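Long-range contact in major capsid protein (Faustovirus, PDB 5J7O), which forms trimers of double jelly-roll subunits that probably build the protein shell around the viral DNA: residues G195-I207 and T416-E428. Residues are numbered along the deposited sequence; the frame is centred on the assembly and turned at random.
Sequences GNPLDEYTALAAI and TLIRVYREQVQRE
Y421 of strand 415-428 packs its ring beside Y201 of strand 196-202. The two side chains point the same way, but their planes are 58° apart, so the rings meet obliquely. The closer fit is made by the Y201 methylene. Its CB lies over one face of the Y421 ring, offset toward the rim, 3.9 Å from the ring centroid, a CH-pi contact. A205 of helix 203-212 puts its CB 4.0 Å from Y421 CD1. Both hydroxyls reach L300, Y201 OH at its N and Y421 OH at its O.

The D199 carboxylate takes hold of the backbone N-H of Y421. D199 CG lies anti to its own N (chi1 -170°), which carries the carboxylate across. D199 OD1 accepts from Y421 N at 3.0 Å, on the syn side and 17° out of the carboxylate plane. D199 OD2 lies obliquely to the Y421 ring, 3.7 Å from CD2, the two planes nearly parallel, and has no polar partner in the model.

E423 and T202 come at each other from opposite directions, E423 on an extended chain. T202 OG1 donates to the syn lone pair of E423 OE1 at 2.6 Å. The same OG1 caps helix 203-212 by accepting a weak bond from L204 N. L204 CD1 meets V425 CG2 at 3.6 Å.

Within this chain, the two strands are outermost in different antiparallel sheets of the double jelly-roll subunit, joined here by side chains without a backbone ladder. The buried D199 carboxylate, with one oxygen unpartnered, may have a raised pKa. E423 probably polarises the T202 hydroxyl, strengthening the helix cap.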
loop_
_atom_site.group_PDB
_atom_site.type_symbol
_atom_site.label_atom_id
_atom_site.label_comp_id
_atom_site.label_asym_id
_atom_site.label_seq_id
_atom_site.Cartn_x
_atom_site.Cartn_y
_atom_site.Cartn_z
ATOM N N GLY B 195 -18.755 -40.779 -3.778
ATOM C CA GLY B 195 -18.760 -40.834 -2.335
ATOM C C GLY B 195 -17.418 -40.589 -1.682
ATOM O O GLY B 195 -17.372 -40.327 -0.474
ATOM N N ASN B 196 -16.324 -40.670 -2.438
ATOM C CA ASN B 196 -14.995 -40.407 -1.898
ATOM C C ASN B 196 -14.689 -38.916 -1.966
ATOM O O ASN B 196 -14.923 -38.292 -3.007
ATOM C CB ASN B 196 -13.927 -41.170 -2.671
ATOM C CG ASN B 196 -13.976 -42.661 -2.420
ATOM O OD1 ASN B 196 -14.406 -43.111 -1.359
ATOM N ND2 ASN B 196 -13.526 -43.439 -3.399
ATOM N N PRO B 197 -14.189 -38.315 -0.890
ATOM C CA PRO B 197 -13.628 -36.964 -1.006
ATOM C C PRO B 197 -12.430 -36.949 -1.940
ATOM O O PRO B 197 -11.381 -37.518 -1.621
ATOM C CB PRO B 197 -13.228 -36.621 0.435
ATOM C CG PRO B 197 -14.093 -37.491 1.284
ATOM C CD PRO B 197 -14.261 -38.766 0.510
ATOM N N LEU B 198 -12.577 -36.322 -3.108
ATOM C CA LEU B 198 -11.454 -36.229 -4.032
ATOM C C LEU B 198 -10.470 -35.154 -3.589
ATOM O O LEU B 198 -9.255 -35.316 -3.749
ATOM C CB LEU B 198 -11.960 -35.960 -5.450
ATOM C CG LEU B 198 -10.989 -36.214 -6.606
ATOM C CD1 LEU B 198 -11.744 -36.606 -7.865
ATOM C CD2 LEU B 198 -10.126 -34.996 -6.876
ATOM N N ASP B 199 -10.976 -34.057 -3.030
ATOM C CA ASP B 199 -10.130 -33.020 -2.458
ATOM C C ASP B 199 -10.975 -32.175 -1.518
ATOM O O ASP B 199 -12.178 -32.002 -1.731
ATOM C CB ASP B 199 -9.487 -32.141 -3.536
ATOM C CG ASP B 199 -8.421 -31.221 -2.974
ATOM O OD1 ASP B 199 -7.795 -31.592 -1.958
ATOM O OD2 ASP B 199 -8.209 -30.129 -3.542
ATOM N N GLU B 200 -10.330 -31.652 -0.479
ATOM C CA GLU B 200 -11.034 -30.875 0.530
ATOM C C GLU B 200 -10.043 -29.990 1.268
ATOM O O GLU B 200 -8.859 -30.318 1.381
ATOM C CB GLU B 200 -11.769 -31.784 1.519
ATOM C CG GLU B 200 -10.892 -32.877 2.102
ATOM C CD GLU B 200 -11.569 -33.630 3.226
ATOM O OE1 GLU B 200 -12.482 -33.061 3.861
ATOM O OE2 GLU B 200 -11.186 -34.793 3.476
ATOM N N TYR B 201 -10.545 -28.863 1.770
ATOM C CA TYR B 201 -9.746 -27.956 2.580
ATOM C C TYR B 201 -10.653 -27.295 3.608
ATOM O O TYR B 201 -11.882 -27.374 3.526
ATOM C CB TYR B 201 -9.029 -26.908 1.717
ATOM C CG TYR B 201 -9.945 -25.995 0.932
ATOM C CD1 TYR B 201 -10.475 -24.846 1.506
ATOM C CD2 TYR B 201 -10.268 -26.274 -0.389
ATOM C CE1 TYR B 201 -11.309 -24.009 0.793
ATOM C CE2 TYR B 201 -11.100 -25.439 -1.112
ATOM C CZ TYR B 201 -11.617 -24.309 -0.516
ATOM O OH TYR B 201 -12.446 -23.475 -1.230
ATOM N N THR B 202 -10.034 -26.638 4.581
ATOM C CA THR B 202 -10.751 -25.987 5.666
ATOM C C THR B 202 -10.528 -24.476 5.601
ATOM O O THR B 202 -9.911 -23.956 4.668
ATOM C CB THR B 202 -10.311 -26.545 7.022
ATOM O OG1 THR B 202 -8.950 -26.173 7.275
ATOM C CG2 THR B 202 -10.428 -28.060 7.044
ATOM N N ALA B 203 -11.046 -23.774 6.611
ATOM C CA ALA B 203 -10.741 -22.355 6.754
ATOM C C ALA B 203 -9.259 -22.138 7.021
ATOM O O ALA B 203 -8.721 -21.070 6.708
ATOM C CB ALA B 203 -11.580 -21.747 7.878
ATOM N N LEU B 204 -8.587 -23.138 7.597
ATOM C CA LEU B 204 -7.150 -23.034 7.823
ATOM C C LEU B 204 -6.391 -22.941 6.506
ATOM O O LEU B 204 -5.449 -22.150 6.379
ATOM C CB LEU B 204 -6.666 -24.225 8.647
ATOM C CG LEU B 204 -7.257 -24.284 10.053
ATOM C CD1 LEU B 204 -6.759 -25.501 10.802
ATOM C CD2 LEU B 204 -6.907 -23.016 10.801
ATOM N N ALA B 205 -6.784 -23.740 5.514
ATOM C CA ALA B 205 -6.178 -23.609 4.194
ATOM C C ALA B 205 -6.560 -22.286 3.548
ATOM O O ALA B 205 -5.754 -21.680 2.833
ATOM C CB ALA B 205 -6.588 -24.781 3.304
ATOM N N ALA B 206 -7.784 -21.814 3.800
ATOM C CA ALA B 206 -8.229 -20.553 3.216
ATOM C C ALA B 206 -7.423 -19.377 3.754
ATOM O O ALA B 206 -7.094 -18.449 3.004
ATOM C CB ALA B 206 -9.721 -20.349 3.479
ATOM N N ILE B 207 -7.093 -19.390 5.048
ATOM C CA ILE B 207 -6.306 -18.289 5.590
ATOM C C ILE B 207 -4.842 -18.411 5.178
ATOM O O ILE B 207 -4.140 -17.400 5.083
ATOM C CB ILE B 207 -6.454 -18.195 7.119
ATOM C CG1 ILE B 207 -5.828 -19.406 7.812
ATOM C CG2 ILE B 207 -7.914 -18.060 7.496
ATOM C CD1 ILE B 207 -5.773 -19.283 9.320
ATOM N N THR B 416 -4.207 -36.313 -15.839
ATOM C CA THR B 416 -3.899 -34.941 -15.467
ATOM C C THR B 416 -3.334 -34.911 -14.055
ATOM O O THR B 416 -3.803 -35.635 -13.172
ATOM C CB THR B 416 -5.138 -34.032 -15.544
ATOM O OG1 THR B 416 -4.832 -32.759 -14.959
ATOM C CG2 THR B 416 -6.318 -34.650 -14.813
ATOM N N LEU B 417 -2.320 -34.077 -13.855
ATOM C CA LEU B 417 -1.810 -33.839 -12.513
ATOM C C LEU B 417 -2.777 -32.954 -11.741
ATOM O O LEU B 417 -3.385 -32.037 -12.299
ATOM C CB LEU B 417 -0.433 -33.181 -12.568
ATOM C CG LEU B 417 0.762 -34.099 -12.325
ATOM C CD1 LEU B 417 0.628 -35.354 -13.156
ATOM C CD2 LEU B 417 2.053 -33.376 -12.656
ATOM N N ILE B 418 -2.932 -33.247 -10.451
ATOM C CA ILE B 418 -3.767 -32.448 -9.568
ATOM C C ILE B 418 -2.979 -32.149 -8.302
ATOM O O ILE B 418 -2.032 -32.855 -7.947
ATOM C CB ILE B 418 -5.104 -33.144 -9.221
ATOM C CG1 ILE B 418 -4.898 -34.214 -8.148
ATOM C CG2 ILE B 418 -5.730 -33.768 -10.461
ATOM C CD1 ILE B 418 -6.184 -34.870 -7.692
ATOM N N ARG B 419 -3.374 -31.073 -7.628
ATOM C CA ARG B 419 -2.824 -30.706 -6.330
ATOM C C ARG B 419 -3.938 -30.756 -5.298
ATOM O O ARG B 419 -5.022 -30.206 -5.520
ATOM C CB ARG B 419 -2.186 -29.315 -6.362
ATOM C CG ARG B 419 -0.678 -29.314 -6.580
ATOM C CD ARG B 419 -0.310 -29.561 -8.034
ATOM N NE ARG B 419 1.097 -29.261 -8.291
ATOM C CZ ARG B 419 1.629 -29.142 -9.504
ATOM N NH1 ARG B 419 0.870 -29.296 -10.580
ATOM N NH2 ARG B 419 2.919 -28.864 -9.640
ATOM N N VAL B 420 -3.670 -31.413 -4.173
ATOM C CA VAL B 420 -4.676 -31.644 -3.147
ATOM C C VAL B 420 -4.153 -31.151 -1.805
ATOM O O VAL B 420 -2.950 -31.196 -1.528
ATOM C CB VAL B 420 -5.069 -33.133 -3.061
ATOM C CG1 VAL B 420 -5.985 -33.504 -4.215
ATOM C CG2 VAL B 420 -3.826 -34.008 -3.066
ATOM N N TYR B 421 -5.072 -30.677 -0.969
ATOM C CA TYR B 421 -4.724 -30.234 0.372
ATOM C C TYR B 421 -4.619 -31.430 1.311
ATOM O O TYR B 421 -5.384 -32.391 1.206
ATOM C CB TYR B 421 -5.763 -29.247 0.901
ATOM C CG TYR B 421 -5.890 -27.982 0.083
ATOM C CD1 TYR B 421 -5.052 -26.899 0.310
ATOM C CD2 TYR B 421 -6.852 -27.871 -0.910
ATOM C CE1 TYR B 421 -5.166 -25.740 -0.435
ATOM C CE2 TYR B 421 -6.974 -26.716 -1.658
ATOM C CZ TYR B 421 -6.129 -25.654 -1.418
ATOM O OH TYR B 421 -6.248 -24.503 -2.161
ATOM N N ARG B 422 -3.662 -31.361 2.234
ATOM C CA ARG B 422 -3.467 -32.402 3.239
ATOM C C ARG B 422 -3.089 -31.717 4.546
ATOM O O ARG B 422 -1.958 -31.247 4.700
ATOM C CB ARG B 422 -2.404 -33.405 2.800
ATOM C CG ARG B 422 -2.983 -34.629 2.115
ATOM C CD ARG B 422 -3.800 -35.440 3.107
ATOM N NE ARG B 422 -4.510 -36.560 2.496
ATOM C CZ ARG B 422 -4.968 -37.605 3.178
ATOM N NH1 ARG B 422 -4.775 -37.678 4.488
ATOM N NH2 ARG B 422 -5.609 -38.583 2.552
ATOM N N GLU B 423 -4.034 -31.678 5.482
ATOM C CA GLU B 423 -3.946 -30.849 6.674
ATOM C C GLU B 423 -3.865 -31.707 7.931
ATOM O O GLU B 423 -4.492 -32.767 8.015
ATOM C CB GLU B 423 -5.158 -29.909 6.753
ATOM C CG GLU B 423 -5.514 -29.417 8.148
ATOM C CD GLU B 423 -6.757 -28.549 8.157
ATOM O OE1 GLU B 423 -6.998 -27.844 7.154
ATOM O OE2 GLU B 423 -7.497 -28.576 9.164
ATOM N N GLN B 424 -3.074 -31.243 8.901
ATOM C CA GLN B 424 -3.015 -31.831 10.231
ATOM C C GLN B 424 -2.880 -30.721 11.262
ATOM O O GLN B 424 -2.086 -29.792 11.085
ATOM C CB GLN B 424 -1.849 -32.814 10.376
ATOM C CG GLN B 424 -1.459 -33.100 11.822
ATOM C CD GLN B 424 -0.380 -34.155 11.949
ATOM O OE1 GLN B 424 -0.499 -35.251 11.401
ATOM N NE2 GLN B 424 0.683 -33.831 12.677
ATOM N N VAL B 425 -3.658 -30.822 12.336
ATOM C CA VAL B 425 -3.626 -29.863 13.434
ATOM C C VAL B 425 -3.329 -30.627 14.716
ATOM O O VAL B 425 -4.132 -31.466 15.145
ATOM C CB VAL B 425 -4.944 -29.084 13.552
ATOM C CG1 VAL B 425 -4.858 -28.078 14.684
ATOM C CG2 VAL B 425 -5.262 -28.391 12.241
ATOM N N GLN B 426 -2.184 -30.335 15.323
ATOM C CA GLN B 426 -1.746 -30.974 16.558
ATOM C C GLN B 426 -1.742 -29.937 17.672
ATOM O O GLN B 426 -0.989 -28.960 17.609
ATOM C CB GLN B 426 -0.354 -31.585 16.391
ATOM C CG GLN B 426 0.224 -32.181 17.665
ATOM C CD GLN B 426 -0.336 -33.555 17.974
ATOM O OE1 GLN B 426 -0.060 -34.522 17.264
ATOM N NE2 GLN B 426 -1.128 -33.648 19.035
ATOM N N ARG B 427 -2.580 -30.144 18.682
ATOM C CA ARG B 427 -2.578 -29.263 19.839
ATOM C C ARG B 427 -1.364 -29.550 20.709
ATOM O O ARG B 427 -1.032 -30.708 20.977
ATOM C CB ARG B 427 -3.854 -29.422 20.663
ATOM C CG ARG B 427 -3.782 -28.672 21.981
ATOM C CD ARG B 427 -5.103 -28.050 22.352
ATOM N NE ARG B 427 -5.609 -27.143 21.330
ATOM C CZ ARG B 427 -6.676 -26.367 21.493
ATOM N NH1 ARG B 427 -7.338 -26.385 22.642
ATOM N NH2 ARG B 427 -7.077 -25.571 20.512
ATOM N N GLU B 428 -0.704 -28.484 21.151
ATOM C CA GLU B 428 0.543 -28.591 21.890
ATOM C C GLU B 428 0.485 -27.764 23.163
ATOM O O GLU B 428 -0.078 -26.664 23.181
ATOM C CB GLU B 428 1.729 -28.127 21.037
ATOM C CG GLU B 428 2.100 -29.066 19.905
ATOM C CD GLU B 428 2.939 -30.239 20.371
ATOM O OE1 GLU B 428 3.141 -30.384 21.595
ATOM O OE2 GLU B 428 3.405 -31.014 19.510
#